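Local coordinates for structural polyprotein, VP2 (Israeli acute paralysis virus, PDB 5CDD) that probably serves as a structural building block of the virion shell, VP2 being one of the capsid proteins cut from the viral polyprotein, at residues 90-101 with 153-163. Numbering follows the deposited sequence.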
loop_
_atom_site.group_PDB
_atom_site.type_symbol
_atom_site.label_atom_id
_atom_site.label_comp_id
_atom_site.label_asym_id
_atom_site.label_seq_id
_atom_site.Cartn_x
_atom_site.Cartn_y
_atom_site.Cartn_z
ATOM N N ARG C 90 41.638 52.148 22.131
ATOM C CA ARG C 90 41.201 51.023 21.314
ATOM C C ARG C 90 40.204 51.478 20.251
ATOM O O ARG C 90 39.280 52.239 20.537
ATOM C CB ARG C 90 40.572 49.935 22.191
ATOM C CG ARG C 90 40.129 48.720 21.404
ATOM C CD ARG C 90 39.728 47.555 22.294
ATOM N NE ARG C 90 40.849 47.031 23.068
ATOM C CZ ARG C 90 40.923 45.779 23.510
ATOM N NH1 ARG C 90 39.943 44.924 23.249
ATOM N NH2 ARG C 90 41.973 45.380 24.218
ATOM N N MET C 91 40.399 51.007 19.023
ATOM C CA MET C 91 39.526 51.378 17.915
ATOM C C MET C 91 38.872 50.164 17.269
ATOM O O MET C 91 39.191 49.023 17.602
ATOM C CB MET C 91 40.322 52.145 16.861
ATOM C CG MET C 91 41.213 53.215 17.449
ATOM S SD MET C 91 41.833 54.346 16.212
ATOM C CE MET C 91 40.756 55.746 16.507
ATOM N N TYR C 92 37.960 50.418 16.337
ATOM C CA TYR C 92 37.259 49.343 15.650
ATOM C C TYR C 92 37.231 49.575 14.143
ATOM O O TYR C 92 36.767 50.614 13.671
ATOM C CB TYR C 92 35.827 49.233 16.179
ATOM C CG TYR C 92 35.112 47.959 15.785
ATOM C CD1 TYR C 92 35.604 46.714 16.175
ATOM C CD2 TYR C 92 33.932 47.997 15.042
ATOM C CE1 TYR C 92 34.939 45.535 15.837
ATOM C CE2 TYR C 92 33.258 46.824 14.696
ATOM C CZ TYR C 92 33.767 45.598 15.098
ATOM O OH TYR C 92 33.105 44.436 14.769
ATOM N N LEU C 93 37.740 48.601 13.394
ATOM C CA LEU C 93 37.761 48.683 11.940
ATOM C C LEU C 93 36.659 47.777 11.404
ATOM O O LEU C 93 36.749 46.554 11.509
ATOM C CB LEU C 93 39.117 48.222 11.401
ATOM C CG LEU C 93 39.313 48.303 9.883
ATOM C CD1 LEU C 93 39.305 49.759 9.434
ATOM C CD2 LEU C 93 40.627 47.640 9.503
ATOM N N ALA C 94 35.619 48.378 10.836
ATOM C CA ALA C 94 34.501 47.612 10.299
ATOM C C ALA C 94 34.151 48.043 8.880
ATOM O O ALA C 94 34.510 49.139 8.452
ATOM C CB ALA C 94 33.287 47.771 11.202
ATOM N N TYR C 95 33.454 47.175 8.153
ATOM C CA TYR C 95 33.048 47.485 6.787
ATOM C C TYR C 95 31.539 47.324 6.639
ATOM O O TYR C 95 30.903 46.608 7.414
ATOM C CB TYR C 95 33.790 46.588 5.784
ATOM C CG TYR C 95 33.356 45.138 5.752
ATOM C CD1 TYR C 95 32.185 44.753 5.098
ATOM C CD2 TYR C 95 34.131 44.146 6.353
ATOM C CE1 TYR C 95 31.796 43.416 5.039
ATOM C CE2 TYR C 95 33.752 42.807 6.302
ATOM C CZ TYR C 95 32.584 42.448 5.642
ATOM O OH TYR C 95 32.206 41.127 5.581
ATOM N N SER C 96 30.973 48.000 5.645
ATOM C CA SER C 96 29.537 47.951 5.403
ATOM C C SER C 96 29.219 47.950 3.909
ATOM O O SER C 96 29.377 48.964 3.231
ATOM C CB SER C 96 28.865 49.152 6.074
ATOM O OG SER C 96 27.470 49.165 5.829
ATOM N N PRO C 97 28.768 46.802 3.376
ATOM C CA PRO C 97 28.430 46.693 1.952
ATOM C C PRO C 97 27.327 47.670 1.540
ATOM O O PRO C 97 26.278 47.736 2.182
ATOM C CB PRO C 97 27.986 45.238 1.816
ATOM C CG PRO C 97 28.787 44.541 2.868
ATOM C CD PRO C 97 28.677 45.487 4.035
ATOM N N TYR C 98 27.570 48.426 0.472
ATOM C CA TYR C 98 26.591 49.386 -0.034
ATOM C C TYR C 98 26.027 50.268 1.073
ATOM O O TYR C 98 24.845 50.604 1.061
ATOM C CB TYR C 98 25.443 48.640 -0.719
ATOM C CG TYR C 98 25.862 47.885 -1.956
ATOM C CD1 TYR C 98 25.988 48.535 -3.183
ATOM C CD2 TYR C 98 26.162 46.524 -1.896
ATOM C CE1 TYR C 98 26.403 47.848 -4.325
ATOM C CE2 TYR C 98 26.581 45.827 -3.030
ATOM C CZ TYR C 98 26.699 46.495 -4.241
ATOM O OH TYR C 98 27.115 45.815 -5.363
ATOM N N ASP C 99 26.876 50.648 2.022
ATOM C CA ASP C 99 26.440 51.479 3.138
ATOM C C ASP C 99 25.849 52.808 2.682
ATOM O O ASP C 99 25.000 53.387 3.358
ATOM C CB ASP C 99 27.609 51.751 4.083
ATOM C CG ASP C 99 27.168 52.425 5.364
ATOM O OD1 ASP C 99 26.532 51.751 6.200
ATOM O OD2 ASP C 99 27.446 53.629 5.535
ATOM N N ASP C 100 26.300 53.284 1.528
ATOM C CA ASP C 100 25.838 54.551 0.981
ATOM C C ASP C 100 24.814 54.371 -0.134
ATOM O O ASP C 100 24.374 55.346 -0.743
ATOM C CB ASP C 100 27.035 55.338 0.451
ATOM C CG ASP C 100 27.856 54.543 -0.555
ATOM O OD1 ASP C 100 28.320 53.435 -0.207
ATOM O OD2 ASP C 100 28.038 55.023 -1.694
ATOM N N LYS C 101 24.433 53.125 -0.398
ATOM C CA LYS C 101 23.471 52.830 -1.454
ATOM C C LYS C 101 22.166 52.269 -0.896
ATOM O O LYS C 101 21.388 51.654 -1.625
ATOM C CB LYS C 101 24.066 51.822 -2.437
ATOM C CG LYS C 101 25.436 52.196 -2.985
ATOM C CD LYS C 101 25.367 53.358 -3.957
ATOM C CE LYS C 101 26.740 53.644 -4.554
ATOM N NZ LYS C 101 27.322 52.462 -5.262
ATOM N N ASP C 153 31.288 51.068 -6.511
ATOM C CA ASP C 153 31.911 50.658 -5.256
ATOM C C ASP C 153 30.838 49.994 -4.405
ATOM O O ASP C 153 29.798 50.588 -4.123
ATOM C CB ASP C 153 32.526 51.847 -4.519
ATOM C CG ASP C 153 33.871 52.252 -5.093
ATOM O OD1 ASP C 153 34.681 51.362 -5.426
ATOM O OD2 ASP C 153 34.128 53.466 -5.201
ATOM N N PHE C 154 31.097 48.754 -4.006
ATOM C CA PHE C 154 30.135 47.977 -3.236
ATOM C C PHE C 154 30.351 47.861 -1.728
ATOM O O PHE C 154 29.547 47.233 -1.040
ATOM C CB PHE C 154 30.045 46.579 -3.840
ATOM C CG PHE C 154 31.379 45.933 -4.057
ATOM C CD1 PHE C 154 32.103 45.416 -2.988
ATOM C CD2 PHE C 154 31.925 45.864 -5.331
ATOM C CE1 PHE C 154 33.356 44.834 -3.188
ATOM C CE2 PHE C 154 33.174 45.287 -5.544
ATOM C CZ PHE C 154 33.892 44.771 -4.470
ATOM N N VAL C 155 31.415 48.451 -1.200
ATOM C CA VAL C 155 31.650 48.355 0.236
ATOM C C VAL C 155 32.399 49.561 0.789
ATOM O O VAL C 155 33.305 50.092 0.146
ATOM C CB VAL C 155 32.426 47.059 0.579
ATOM C CG1 VAL C 155 33.769 47.051 -0.126
ATOM C CG2 VAL C 155 32.607 46.939 2.081
ATOM N N GLN C 156 32.002 49.993 1.982
ATOM C CA GLN C 156 32.629 51.132 2.642
ATOM C C GLN C 156 33.390 50.664 3.873
ATOM O O GLN C 156 32.867 49.896 4.679
ATOM C CB GLN C 156 31.570 52.153 3.065
ATOM C CG GLN C 156 30.727 52.685 1.924
ATOM C CD GLN C 156 31.569 53.284 0.821
ATOM O OE1 GLN C 156 32.373 54.184 1.060
ATOM N NE2 GLN C 156 31.390 52.787 -0.397
ATOM N N LEU C 157 34.628 51.125 4.015
ATOM C CA LEU C 157 35.454 50.756 5.156
ATOM C C LEU C 157 35.552 51.940 6.114
ATOM O O LEU C 157 35.763 53.074 5.688
ATOM C CB LEU C 157 36.848 50.341 4.684
ATOM C CG LEU C 157 37.804 49.819 5.758
ATOM C CD1 LEU C 157 37.168 48.649 6.492
ATOM C CD2 LEU C 157 39.111 49.400 5.110
ATOM N N TYR C 158 35.399 51.671 7.407
ATOM C CA TYR C 158 35.449 52.721 8.418
ATOM C C TYR C 158 36.375 52.391 9.588
ATOM O O TYR C 158 36.560 51.225 9.940
ATOM C CB TYR C 158 34.042 52.981 8.965
ATOM C CG TYR C 158 33.064 53.561 7.964
ATOM C CD1 TYR C 158 33.172 54.884 7.542
ATOM C CD2 TYR C 158 32.026 52.786 7.443
ATOM C CE1 TYR C 158 32.271 55.425 6.625
ATOM C CE2 TYR C 158 31.121 53.315 6.525
ATOM C CZ TYR C 158 31.249 54.636 6.121
ATOM O OH TYR C 158 30.360 55.170 5.213
ATOM N N LEU C 159 36.953 53.433 10.182
ATOM C CA LEU C 159 37.835 53.292 11.338
ATOM C C LEU C 159 37.254 54.166 12.450
ATOM O O LEU C 159 37.366 55.392 12.412
ATOM C CB LEU C 159 39.255 53.748 10.999
ATOM C CG LEU C 159 40.278 53.636 12.134
ATOM C CD1 LEU C 159 40.383 52.194 12.604
ATOM C CD2 LEU C 159 41.627 54.136 11.652
ATOM N N PHE C 160 36.628 53.523 13.431
ATOM C CA PHE C 160 35.994 54.225 14.542
ATOM C C PHE C 160 36.755 54.106 15.858
ATOM O O PHE C 160 37.391 53.086 16.133
ATOM C CB PHE C 160 34.585 53.676 14.772
ATOM C CG PHE C 160 33.658 53.839 13.603
ATOM C CD1 PHE C 160 33.146 55.089 13.270
ATOM C CD2 PHE C 160 33.265 52.731 12.856
ATOM C CE1 PHE C 160 32.251 55.235 12.210
ATOM C CE2 PHE C 160 32.373 52.865 11.797
ATOM C CZ PHE C 160 31.863 54.119 11.473
ATOM N N PRO C 161 36.704 55.160 16.688
ATOM C CA PRO C 161 37.384 55.151 17.988
ATOM C C PRO C 161 36.378 54.662 19.035
ATOM O O PRO C 161 35.400 55.353 19.323
ATOM C CB PRO C 161 37.749 56.624 18.207
ATOM C CG PRO C 161 37.610 57.260 16.839
ATOM C CD PRO C 161 36.427 56.543 16.272
ATOM N N ILE C 162 36.598 53.475 19.592
ATOM C CA ILE C 162 35.682 52.950 20.603
ATOM C C ILE C 162 35.785 53.779 21.877
ATOM O O ILE C 162 34.776 54.216 22.430
ATOM C CB ILE C 162 35.996 51.479 20.942
ATOM C CG1 ILE C 162 35.769 50.601 19.710
ATOM C CG2 ILE C 162 35.117 51.012 22.095
ATOM C CD1 ILE C 162 36.108 49.140 19.928
ATOM N N THR C 163 37.016 53.986 22.334
ATOM C CA THR C 163 37.281 54.766 23.536
ATOM C C THR C 163 38.116 55.980 23.157
ATOM O O THR C 163 38.744 56.000 22.099
ATOM C CB THR C 163 38.086 53.958 24.569
ATOM O OG1 THR C 163 39.402 53.708 24.059
ATOM C CG2 THR C 163 37.402 52.636 24.863
#
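Tyr-92 and Phe-160, Ala-94 and Tyr-158, and Ser-96 and Gln-156 form three antiparallel hydrogen-bonded pairs that zip strand 90-97 to strand 155-161. Each pair exchanges two backbone N-H...O bonds, that from Tyr-92 N to Phe-160 O being 2.7 Å long. Ser-96 O accepts two N-H groups, Gln-156 N and Asp-99 N, which approach from opposite faces of its plane. Pro-97, lacking an N-H, falls at a non-hydrogen-bonded position opposite Val-155, where none is needed for this pairing.

The apolar face carries Leu-93, Leu-157 and Leu-159, branched chains suited to filling the layer between two sheets. Leu-93 CD1 rests 3.8 Å from Leu-157 CD1, both leucines having CG anti to the backbone N, which turns their branches toward the partner strand. Tyr-95 lays its ring carbon CD1 obliquely against Val-155 CG2, and flexible Met-91 bends at its thioether so that CE meets Pro-161 CG at 3.5 Å.

The turn 98-101 folds Asp-99 back over the face carrying Ser-96, Gln-156 and Tyr-158. Several donors satisfy its buried carboxylate: OD1 accepts from Ser-96 OG at 2.8 Å and from Val-108 N, OD2 from Ser-107 OG and, weakly, Tyr-158 OH. The Tyr-98 ring has Phe-154 O over one face, and its hydroxyl bonds to Ser-140 and Phe-141.

Within this four-stranded sheet of the jelly-roll beta sandwich of picornavirus-like capsid proteins, strand 47-51 flanks 155-161 and strand 121-125 flanks 90-97; Leu-93 and Leu-157 pack on strand 68-81 of the other sheet.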